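Local coordinates for protein Serpin48 (Tenebrio molitor, PDB 3OZQ) that inhibits the protease SPE with high specificity in the innate immunity of an insect, as a serpin, a family of mostly serine-protease inhibitors, at residues D200-C214 against H257-K270. Residues are numbered along the deposited sequence; the frame is centred on the assembly and turned at random.
Sequences DTMYLDEQYFNYYEC and HNLTKQLVNVALPK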
ATOM      1  N   ASP A 200     -14.151   1.180 -20.266  1.00 48.77           N
ATOM      2  CA  ASP A 200     -14.032  -0.257 -20.449  1.00 41.88           C
ATOM      3  C   ASP A 200     -14.445  -0.983 -19.176  1.00 46.74           C
ATOM      4  O   ASP A 200     -13.927  -0.700 -18.092  1.00 42.08           O
ATOM      5  CB  ASP A 200     -12.590  -0.589 -20.820  1.00 47.10           C
ATOM      6  CG  ASP A 200     -12.147   0.113 -22.093  1.00 50.08           C
ATOM      7  OD1 ASP A 200     -12.899   0.038 -23.089  1.00 53.05           O
ATOM      8  OD2 ASP A 200     -11.071   0.759 -22.096  1.00 60.22           O
ATOM      9  N   THR A 201     -15.384  -1.914 -19.315  1.00 38.24           N
ATOM     10  CA  THR A 201     -15.934  -2.624 -18.179  1.00 39.29           C
ATOM     11  C   THR A 201     -15.943  -4.125 -18.466  1.00 41.48           C
ATOM     12  O   THR A 201     -16.273  -4.553 -19.572  1.00 43.24           O
ATOM     13  CB  THR A 201     -17.348  -2.094 -17.849  1.00 40.72           C
ATOM     14  OG1 THR A 201     -17.257  -0.707 -17.485  1.00 38.88           O
ATOM     15  CG2 THR A 201     -17.978  -2.876 -16.708  1.00 38.52           C
ATOM     16  N   MET A 202     -15.555  -4.912 -17.468  1.00 41.22           N
ATOM     17  CA  MET A 202     -15.437  -6.358 -17.592  1.00 41.18           C
ATOM     18  C   MET A 202     -16.612  -7.032 -16.899  1.00 39.04           C
ATOM     19  O   MET A 202     -17.135  -6.506 -15.922  1.00 37.67           O
ATOM     20  CB  MET A 202     -14.133  -6.848 -16.946  1.00 40.90           C
ATOM     21  CG  MET A 202     -12.909  -6.000 -17.223  1.00 40.81           C
ATOM     22  SD  MET A 202     -11.435  -6.695 -16.419  1.00 42.91           S
ATOM     23  CE  MET A 202     -11.894  -6.507 -14.699  1.00 39.88           C
ATOM     24  N   TYR A 203     -17.004  -8.208 -17.383  1.00 40.98           N
ATOM     25  CA  TYR A 203     -18.208  -8.867 -16.890  1.00 37.13           C
ATOM     26  C   TYR A 203     -17.994 -10.337 -16.550  1.00 40.22           C
ATOM     27  O   TYR A 203     -17.453 -11.098 -17.344  1.00 45.31           O
ATOM     28  CB  TYR A 203     -19.367  -8.703 -17.904  1.00 42.10           C
ATOM     29  CG  TYR A 203     -19.825  -7.271 -18.044  1.00 38.93           C
ATOM     30  CD1 TYR A 203     -20.902  -6.793 -17.305  1.00 39.02           C
ATOM     31  CD2 TYR A 203     -19.167  -6.391 -18.896  1.00 36.60           C
ATOM     32  CE1 TYR A 203     -21.318  -5.485 -17.416  1.00 34.87           C
ATOM     33  CE2 TYR A 203     -19.572  -5.080 -19.009  1.00 39.41           C
ATOM     34  CZ  TYR A 203     -20.646  -4.633 -18.264  1.00 37.76           C
ATOM     35  OH  TYR A 203     -21.035  -3.322 -18.360  1.00 39.39           O
ATOM     36  N   LEU A 204     -18.434 -10.728 -15.359  1.00 41.28           N
ATOM     37  CA  LEU A 204     -18.378 -12.121 -14.930  1.00 43.33           C
ATOM     38  C   LEU A 204     -19.692 -12.504 -14.271  1.00 46.19           C
ATOM     39  O   LEU A 204     -20.089 -11.896 -13.279  1.00 47.22           O
ATOM     40  CB  LEU A 204     -17.233 -12.334 -13.938  1.00 47.49           C
ATOM     41  CG  LEU A 204     -16.227 -13.455 -14.188  1.00 48.52           C
ATOM     42  CD1 LEU A 204     -15.249 -13.575 -12.999  1.00 44.57           C
ATOM     43  CD2 LEU A 204     -16.929 -14.768 -14.446  1.00 45.62           C
ATOM     44  N   ASP A 205     -20.355 -13.523 -14.816  1.00 46.19           N
ATOM     45  CA  ASP A 205     -21.688 -13.912 -14.359  1.00 49.59           C
ATOM     46  C   ASP A 205     -21.750 -15.234 -13.603  1.00 49.20           C
ATOM     47  O   ASP A 205     -20.891 -16.104 -13.756  1.00 50.54           O
ATOM     48  CB  ASP A 205     -22.654 -14.001 -15.544  1.00 51.30           C
ATOM     49  CG  ASP A 205     -22.774 -12.701 -16.301  1.00 51.82           C
ATOM     50  OD1 ASP A 205     -22.687 -11.627 -15.663  1.00 55.22           O
ATOM     51  OD2 ASP A 205     -22.956 -12.761 -17.537  1.00 56.93           O
ATOM     52  N   GLU A 206     -22.796 -15.373 -12.799  1.00 44.31           N
ATOM     53  CA  GLU A 206     -23.109 -16.628 -12.126  1.00 54.69           C
ATOM     54  C   GLU A 206     -21.910 -17.269 -11.425  1.00 54.23           C
ATOM     55  O   GLU A 206     -21.720 -18.483 -11.505  1.00 51.05           O
ATOM     56  CB  GLU A 206     -23.720 -17.619 -13.124  1.00 58.55           C
ATOM     57  CG  GLU A 206     -25.016 -17.145 -13.764  1.00 60.46           C
ATOM     58  CD  GLU A 206     -25.203 -17.664 -15.196  1.00 69.36           C
ATOM     59  OE1 GLU A 206     -25.467 -16.833 -16.100  1.00 64.04           O
ATOM     60  OE2 GLU A 206     -25.084 -18.893 -15.421  1.00 65.53           O
ATOM     61  N   GLN A 207     -21.110 -16.456 -10.736  1.00 55.03           N
ATOM     62  CA  GLN A 207     -20.000 -16.971  -9.945  1.00 45.32           C
ATOM     63  C   GLN A 207     -20.351 -16.885  -8.469  1.00 49.90           C
ATOM     64  O   GLN A 207     -21.122 -16.017  -8.061  1.00 50.01           O
ATOM     65  CB  GLN A 207     -18.726 -16.164 -10.207  1.00 52.97           C
ATOM     66  CG  GLN A 207     -18.286 -16.112 -11.661  1.00 51.44           C
ATOM     67  CD  GLN A 207     -17.715 -17.429 -12.148  1.00 55.46           C
ATOM     68  OE1 GLN A 207     -17.635 -17.674 -13.352  1.00 61.05           O
ATOM     69  NE2 GLN A 207     -17.308 -18.282 -11.215  1.00 54.66           N
ATOM     70  N   TYR A 208     -19.785 -17.783  -7.668  1.00 50.51           N
ATOM     71  CA  TYR A 208     -19.952 -17.716  -6.221  1.00 49.58           C
ATOM     72  C   TYR A 208     -18.751 -17.019  -5.585  1.00 46.87           C
ATOM     73  O   TYR A 208     -17.647 -17.567  -5.539  1.00 47.60           O
ATOM     74  CB  TYR A 208     -20.160 -19.105  -5.610  1.00 50.75           C
ATOM     75  CG  TYR A 208     -21.602 -19.574  -5.654  1.00 52.86           C
ATOM     76  CD1 TYR A 208     -22.508 -19.193  -4.673  1.00 52.44           C
ATOM     77  CD2 TYR A 208     -22.057 -20.383  -6.686  1.00 57.09           C
ATOM     78  CE1 TYR A 208     -23.835 -19.615  -4.709  1.00 55.68           C
ATOM     79  CE2 TYR A 208     -23.384 -20.810  -6.739  1.00 57.42           C
ATOM     80  CZ  TYR A 208     -24.269 -20.423  -5.745  1.00 58.32           C
ATOM     81  OH  TYR A 208     -25.584 -20.845  -5.783  1.00 60.94           O
ATOM     82  N   PHE A 209     -18.983 -15.807  -5.098  1.00 44.79           N
ATOM     83  CA  PHE A 209     -17.929 -15.004  -4.486  1.00 43.50           C
ATOM     84  C   PHE A 209     -18.386 -14.559  -3.117  1.00 44.68           C
ATOM     85  O   PHE A 209     -19.580 -14.390  -2.885  1.00 47.24           O
ATOM     86  CB  PHE A 209     -17.642 -13.759  -5.337  1.00 39.45           C
ATOM     87  CG  PHE A 209     -16.969 -14.056  -6.643  1.00 40.98           C
ATOM     88  CD1 PHE A 209     -17.332 -13.375  -7.798  1.00 44.38           C
ATOM     89  CD2 PHE A 209     -15.956 -15.003  -6.720  1.00 44.38           C
ATOM     90  CE1 PHE A 209     -16.706 -13.641  -9.009  1.00 43.50           C
ATOM     91  CE2 PHE A 209     -15.325 -15.272  -7.922  1.00 38.29           C
ATOM     92  CZ  PHE A 209     -15.697 -14.592  -9.067  1.00 43.31           C
ATOM     93  N   ASN A 210     -17.432 -14.355  -2.214  1.00 48.52           N
ATOM     94  CA  ASN A 210     -17.743 -13.786  -0.920  1.00 45.85           C
ATOM     95  C   ASN A 210     -18.421 -12.437  -1.070  1.00 45.72           C
ATOM     96  O   ASN A 210     -17.949 -11.557  -1.790  1.00 43.39           O
ATOM     97  CB  ASN A 210     -16.485 -13.696  -0.056  1.00 50.59           C
ATOM     98  CG  ASN A 210     -16.110 -15.034   0.538  1.00 54.67           C
ATOM     99  OD1 ASN A 210     -16.944 -15.705   1.142  1.00 57.21           O
ATOM    100  ND2 ASN A 210     -14.866 -15.445   0.348  1.00 54.53           N
ATOM    101  N   TYR A 211     -19.537 -12.289  -0.378  1.00 45.79           N
ATOM    102  CA  TYR A 211     -20.436 -11.175  -0.594  1.00 41.92           C
ATOM    103  C   TYR A 211     -21.027 -10.772   0.741  1.00 46.34           C
ATOM    104  O   TYR A 211     -21.238 -11.616   1.613  1.00 50.40           O
ATOM    105  CB  TYR A 211     -21.542 -11.614  -1.562  1.00 50.61           C
ATOM    106  CG  TYR A 211     -22.636 -10.601  -1.791  1.00 49.40           C
ATOM    107  CD1 TYR A 211     -22.604  -9.757  -2.894  1.00 48.96           C
ATOM    108  CD2 TYR A 211     -23.710 -10.494  -0.913  1.00 48.51           C
ATOM    109  CE1 TYR A 211     -23.612  -8.828  -3.118  1.00 50.71           C
ATOM    110  CE2 TYR A 211     -24.721  -9.567  -1.126  1.00 51.85           C
ATOM    111  CZ  TYR A 211     -24.668  -8.740  -2.231  1.00 50.21           C
ATOM    112  OH  TYR A 211     -25.666  -7.817  -2.453  1.00 55.18           O
ATOM    113  N   TYR A 212     -21.297  -9.486   0.911  1.00 44.59           N
ATOM    114  CA  TYR A 212     -21.873  -9.016   2.163  1.00 49.64           C
ATOM    115  C   TYR A 212     -22.633  -7.713   1.991  1.00 50.96           C
ATOM    116  O   TYR A 212     -22.191  -6.809   1.287  1.00 50.43           O
ATOM    117  CB  TYR A 212     -20.782  -8.841   3.224  1.00 52.63           C
ATOM    118  CG  TYR A 212     -21.327  -8.604   4.611  1.00 57.23           C
ATOM    119  CD1 TYR A 212     -21.244  -7.354   5.212  1.00 57.27           C
ATOM    120  CD2 TYR A 212     -21.940  -9.633   5.315  1.00 59.38           C
ATOM    121  CE1 TYR A 212     -21.755  -7.136   6.479  1.00 58.92           C
ATOM    122  CE2 TYR A 212     -22.451  -9.426   6.582  1.00 62.07           C
ATOM    123  CZ  TYR A 212     -22.360  -8.178   7.157  1.00 60.96           C
ATOM    124  OH  TYR A 212     -22.870  -7.983   8.422  1.00 71.64           O
ATOM    125  N   GLU A 213     -23.780  -7.613   2.647  1.00 47.02           N
ATOM    126  CA  GLU A 213     -24.531  -6.371   2.638  1.00 49.54           C
ATOM    127  C   GLU A 213     -24.429  -5.726   4.008  1.00 55.32           C
ATOM    128  O   GLU A 213     -25.041  -6.198   4.969  1.00 53.70           O
ATOM    129  CB  GLU A 213     -25.995  -6.622   2.251  1.00 55.29           C
ATOM    130  CG  GLU A 213     -26.191  -7.046   0.789  1.00 52.13           C
ATOM    131  CD  GLU A 213     -27.609  -7.538   0.496  1.00 61.99           C
ATOM    132  OE1 GLU A 213     -27.837  -8.089  -0.609  1.00 48.90           O
ATOM    133  OE2 GLU A 213     -28.488  -7.379   1.375  1.00 62.06           O
ATOM    134  N   CYS A 214     -23.632  -4.662   4.100  1.00 54.18           N
ATOM    135  CA  CYS A 214     -23.464  -3.941   5.356  1.00 53.32           C
ATOM    136  C   CYS A 214     -24.552  -2.894   5.502  1.00 53.59           C
ATOM    137  O   CYS A 214     -24.590  -1.916   4.757  1.00 50.75           O
ATOM    138  CB  CYS A 214     -22.078  -3.283   5.453  1.00 56.62           C
ATOM    139  SG  CYS A 214     -21.676  -2.658   7.126  1.00 61.50           S
ATOM    140  N   HIS A 257     -15.657  -8.673   7.792  1.00 65.71           N
ATOM    141  CA  HIS A 257     -17.085  -8.942   7.895  1.00 62.94           C
ATOM    142  C   HIS A 257     -17.383 -10.415   7.663  1.00 66.07           C
ATOM    143  O   HIS A 257     -16.553 -11.147   7.121  1.00 64.53           O
ATOM    144  CB  HIS A 257     -17.870  -8.089   6.898  1.00 59.82           C
ATOM    145  CG  HIS A 257     -17.806  -6.619   7.172  1.00 61.61           C
ATOM    146  ND1 HIS A 257     -18.496  -6.023   8.207  1.00 60.70           N
ATOM    147  CD2 HIS A 257     -17.138  -5.622   6.544  1.00 58.95           C
ATOM    148  CE1 HIS A 257     -18.255  -4.724   8.205  1.00 62.45           C
ATOM    149  NE2 HIS A 257     -17.434  -4.455   7.205  1.00 60.64           N
ATOM    150  N   ASN A 258     -18.576 -10.839   8.074  1.00 65.29           N
ATOM    151  CA  ASN A 258     -19.014 -12.219   7.896  1.00 68.21           C
ATOM    152  C   ASN A 258     -19.391 -12.499   6.450  1.00 66.25           C
ATOM    153  O   ASN A 258     -20.561 -12.731   6.138  1.00 63.29           O
ATOM    154  CB  ASN A 258     -20.217 -12.517   8.797  1.00 73.67           C
ATOM    155  CG  ASN A 258     -19.945 -12.205  10.257  1.00 76.51           C
ATOM    156  OD1 ASN A 258     -19.690 -13.107  11.060  1.00 81.47           O
ATOM    157  ND2 ASN A 258     -19.997 -10.922  10.609  1.00 72.20           N
ATOM    158  N   LEU A 259     -18.398 -12.476   5.570  1.00 63.90           N
ATOM    159  CA  LEU A 259     -18.646 -12.657   4.144  1.00 63.97           C
ATOM    160  C   LEU A 259     -18.938 -14.119   3.820  1.00 58.27           C
ATOM    161  O   LEU A 259     -18.210 -15.016   4.244  1.00 60.00           O
ATOM    162  CB  LEU A 259     -17.444 -12.161   3.336  1.00 61.11           C
ATOM    163  CG  LEU A 259     -16.929 -10.769   3.721  1.00 61.16           C
ATOM    164  CD1 LEU A 259     -15.452 -10.627   3.381  1.00 64.97           C
ATOM    165  CD2 LEU A 259     -17.740  -9.677   3.050  1.00 55.96           C
ATOM    166  N   THR A 260     -20.008 -14.356   3.071  1.00 56.70           N
ATOM    167  CA  THR A 260     -20.361 -15.708   2.657  1.00 56.24           C
ATOM    168  C   THR A 260     -20.465 -15.780   1.143  1.00 54.20           C
ATOM    169  O   THR A 260     -20.728 -14.774   0.487  1.00 56.09           O
ATOM    170  CB  THR A 260     -21.699 -16.156   3.267  1.00 57.82           C
ATOM    171  OG1 THR A 260     -22.701 -15.161   3.003  1.00 59.24           O
ATOM    172  CG2 THR A 260     -21.559 -16.347   4.769  1.00 60.17           C
ATOM    173  N   LYS A 261     -20.254 -16.967   0.589  1.00 52.41           N
ATOM    174  CA  LYS A 261     -20.310 -17.138  -0.852  1.00 52.02           C
ATOM    175  C   LYS A 261     -21.744 -17.082  -1.382  1.00 53.76           C
ATOM    176  O   LYS A 261     -22.563 -17.956  -1.102  1.00 49.28           O
ATOM    177  CB  LYS A 261     -19.642 -18.451  -1.258  1.00 52.81           C
ATOM    178  CG  LYS A 261     -18.163 -18.500  -0.936  1.00 54.77           C
ATOM    179  CD  LYS A 261     -17.388 -19.175  -2.058  1.00 57.37           C
ATOM    180  CE  LYS A 261     -15.886 -19.054  -1.850  1.00 56.62           C
ATOM    181  NZ  LYS A 261     -15.116 -19.702  -2.955  1.00 63.29           N
ATOM    182  N   GLN A 262     -22.047 -16.045  -2.150  1.00 50.45           N
ATOM    183  CA  GLN A 262     -23.355 -15.936  -2.779  1.00 49.87           C
ATOM    184  C   GLN A 262     -23.209 -15.867  -4.285  1.00 49.04           C
ATOM    185  O   GLN A 262     -22.195 -15.405  -4.797  1.00 45.58           O
ATOM    186  CB  GLN A 262     -24.115 -14.715  -2.264  1.00 52.13           C
ATOM    187  CG  GLN A 262     -24.338 -14.722  -0.754  1.00 57.53           C
ATOM    188  CD  GLN A 262     -25.636 -14.043  -0.351  1.00 60.50           C
ATOM    189  OE1 GLN A 262     -26.712 -14.422  -0.809  1.00 62.22           O
ATOM    190  NE2 GLN A 262     -25.540 -13.032   0.508  1.00 59.83           N
ATOM    191  N   LEU A 263     -24.231 -16.333  -4.993  1.00 48.89           N
ATOM    192  CA  LEU A 263     -24.229 -16.308  -6.443  1.00 44.22           C
ATOM    193  C   LEU A 263     -24.392 -14.870  -6.911  1.00 43.48           C
ATOM    194  O   LEU A 263     -25.322 -14.178  -6.507  1.00 44.84           O
ATOM    195  CB  LEU A 263     -25.382 -17.152  -6.975  1.00 47.76           C
ATOM    196  CG  LEU A 263     -25.400 -17.273  -8.488  1.00 48.89           C
ATOM    197  CD1 LEU A 263     -24.135 -17.978  -8.959  1.00 50.95           C
ATOM    198  CD2 LEU A 263     -26.654 -18.027  -8.930  1.00 52.90           C
ATOM    199  N   VAL A 264     -23.496 -14.414  -7.768  1.00 38.98           N
ATOM    200  CA  VAL A 264     -23.447 -12.995  -8.064  1.00 39.91           C
ATOM    201  C   VAL A 264     -22.975 -12.757  -9.477  1.00 38.95           C
ATOM    202  O   VAL A 264     -22.242 -13.570 -10.037  1.00 43.76           O
ATOM    203  CB  VAL A 264     -22.500 -12.260  -7.048  1.00 45.96           C
ATOM    204  CG1 VAL A 264     -21.116 -12.876  -7.062  1.00 39.69           C
ATOM    205  CG2 VAL A 264     -22.440 -10.769  -7.329  1.00 42.64           C
ATOM    206  N   ASN A 265     -23.420 -11.651 -10.061  1.00 42.15           N
ATOM    207  CA  ASN A 265     -22.864 -11.166 -11.311  1.00 42.30           C
ATOM    208  C   ASN A 265     -22.037  -9.931 -11.000  1.00 42.23           C
ATOM    209  O   ASN A 265     -22.429  -9.112 -10.175  1.00 42.97           O
ATOM    210  CB  ASN A 265     -23.965 -10.801 -12.310  1.00 43.78           C
ATOM    211  CG  ASN A 265     -24.671 -12.019 -12.885  1.00 50.40           C
ATOM    212  OD1 ASN A 265     -24.142 -13.130 -12.878  1.00 51.97           O
ATOM    213  ND2 ASN A 265     -25.874 -11.809 -13.394  1.00 48.91           N
ATOM    214  N   VAL A 266     -20.900  -9.785 -11.663  1.00 41.59           N
ATOM    215  CA  VAL A 266     -20.026  -8.663 -11.372  1.00 40.14           C
ATOM    216  C   VAL A 266     -19.705  -7.838 -12.604  1.00 37.99           C
ATOM    217  O   VAL A 266     -19.351  -8.372 -13.653  1.00 41.34           O
ATOM    218  CB  VAL A 266     -18.700  -9.123 -10.733  1.00 44.61           C
ATOM    219  CG1 VAL A 266     -18.969 -10.119  -9.604  1.00 44.15           C
ATOM    220  CG2 VAL A 266     -17.814  -9.741 -11.786  1.00 49.09           C
ATOM    221  N   ALA A 267     -19.821  -6.527 -12.460  1.00 35.98           N
ATOM    222  CA  ALA A 267     -19.396  -5.605 -13.505  1.00 36.14           C
ATOM    223  C   ALA A 267     -18.319  -4.710 -12.926  1.00 38.08           C
ATOM    224  O   ALA A 267     -18.612  -3.834 -12.110  1.00 36.52           O
ATOM    225  CB  ALA A 267     -20.563  -4.762 -13.995  1.00 36.22           C
ATOM    226  N   LEU A 268     -17.083  -4.934 -13.357  1.00 36.25           N
ATOM    227  CA  LEU A 268     -15.938  -4.216 -12.807  1.00 35.08           C
ATOM    228  C   LEU A 268     -15.190  -3.548 -13.924  1.00 35.19           C
ATOM    229  O   LEU A 268     -14.698  -4.222 -14.817  1.00 37.57           O
ATOM    230  CB  LEU A 268     -14.993  -5.191 -12.102  1.00 36.20           C
ATOM    231  CG  LEU A 268     -13.771  -4.557 -11.425  1.00 37.29           C
ATOM    232  CD1 LEU A 268     -14.221  -3.841 -10.168  1.00 32.54           C
ATOM    233  CD2 LEU A 268     -12.742  -5.629 -11.112  1.00 34.13           C
ATOM    234  N   PRO A 269     -15.090  -2.216 -13.874  1.00 35.30           N
ATOM    235  CA  PRO A 269     -14.285  -1.469 -14.837  1.00 35.30           C
ATOM    236  C   PRO A 269     -12.829  -1.891 -14.746  1.00 41.69           C
ATOM    237  O   PRO A 269     -12.340  -2.250 -13.659  1.00 37.72           O
ATOM    238  CB  PRO A 269     -14.397  -0.018 -14.350  1.00 38.53           C
ATOM    239  CG  PRO A 269     -15.569   0.008 -13.423  1.00 38.70           C
ATOM    240  CD  PRO A 269     -15.652  -1.357 -12.820  1.00 37.50           C
ATOM    241  N   LYS A 270     -12.111  -1.828 -15.856  1.00 38.23           N
ATOM    242  CA  LYS A 270     -10.667  -1.917 -15.713  1.00 40.71           C
ATOM    243  C   LYS A 270     -10.140  -0.580 -15.203  1.00 41.60           C
ATOM    244  O   LYS A 270     -10.722   0.472 -15.456  1.00 39.95           O
ATOM    245  CB  LYS A 270      -9.988  -2.371 -17.005  1.00 47.33           C
ATOM    246  CG  LYS A 270     -10.281  -1.531 -18.228  1.00 54.43           C
ATOM    247  CD  LYS A 270      -9.648  -2.175 -19.447  1.00 54.75           C
ATOM    248  CE  LYS A 270      -9.981  -3.652 -19.500  1.00 50.10           C
ATOM    249  NZ  LYS A 270      -9.013  -4.373 -20.372  1.00 57.03           N
TER
HETATM  250  O   HOH W   1     -16.826 -17.223   3.191  1.00 50.69           O
HETATM  251  O   HOH W   2     -20.297  -8.298   9.509  1.00 64.76           O
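A G1 beta bulge, in which E206 and Q207 lie opposite the single residue V264 and shift the register by one, turns segment 200-214 from serpin sheet C (strand 200-205) into sheet B (strand 207-214); both strands pair antiparallel with the continuous strand 260-269. On one side of it M202 and L204 exchange backbone bonds with L268 and V266; on the other, Q207 and F209 do so with V264 and Q262. At the corner N265 OD1 accepts a hydrogen bond from E206 N at 2.6 Å, almost in line with its own C=O bond, and so ties down the bulge residue. Just beyond, L263 CB sits over one face of the Y208 ring, 4.0 Å from its centroid, a CH-pi contact. With CG anti to the backbone N (chi1 -176°), L263 turns its branch toward the bulge, bringing CD1 to E206 C at 3.4 Å. Near the far end, H257 CB lies over one face of the Y212 ring, toward its rim, another CH-pi contact; one water joins H257 ND1, N258 ND2 and, weakly, Y212 OH. A second water donates to both N210 OD1 and L259 O. Strand 219-225 continues the pairing beyond 207-214, strand 185-190 flanks 200-205, and strand 348-351, the sheet C strand after the reactive-centre loop, runs parallel to the long strand, with F350 against V264.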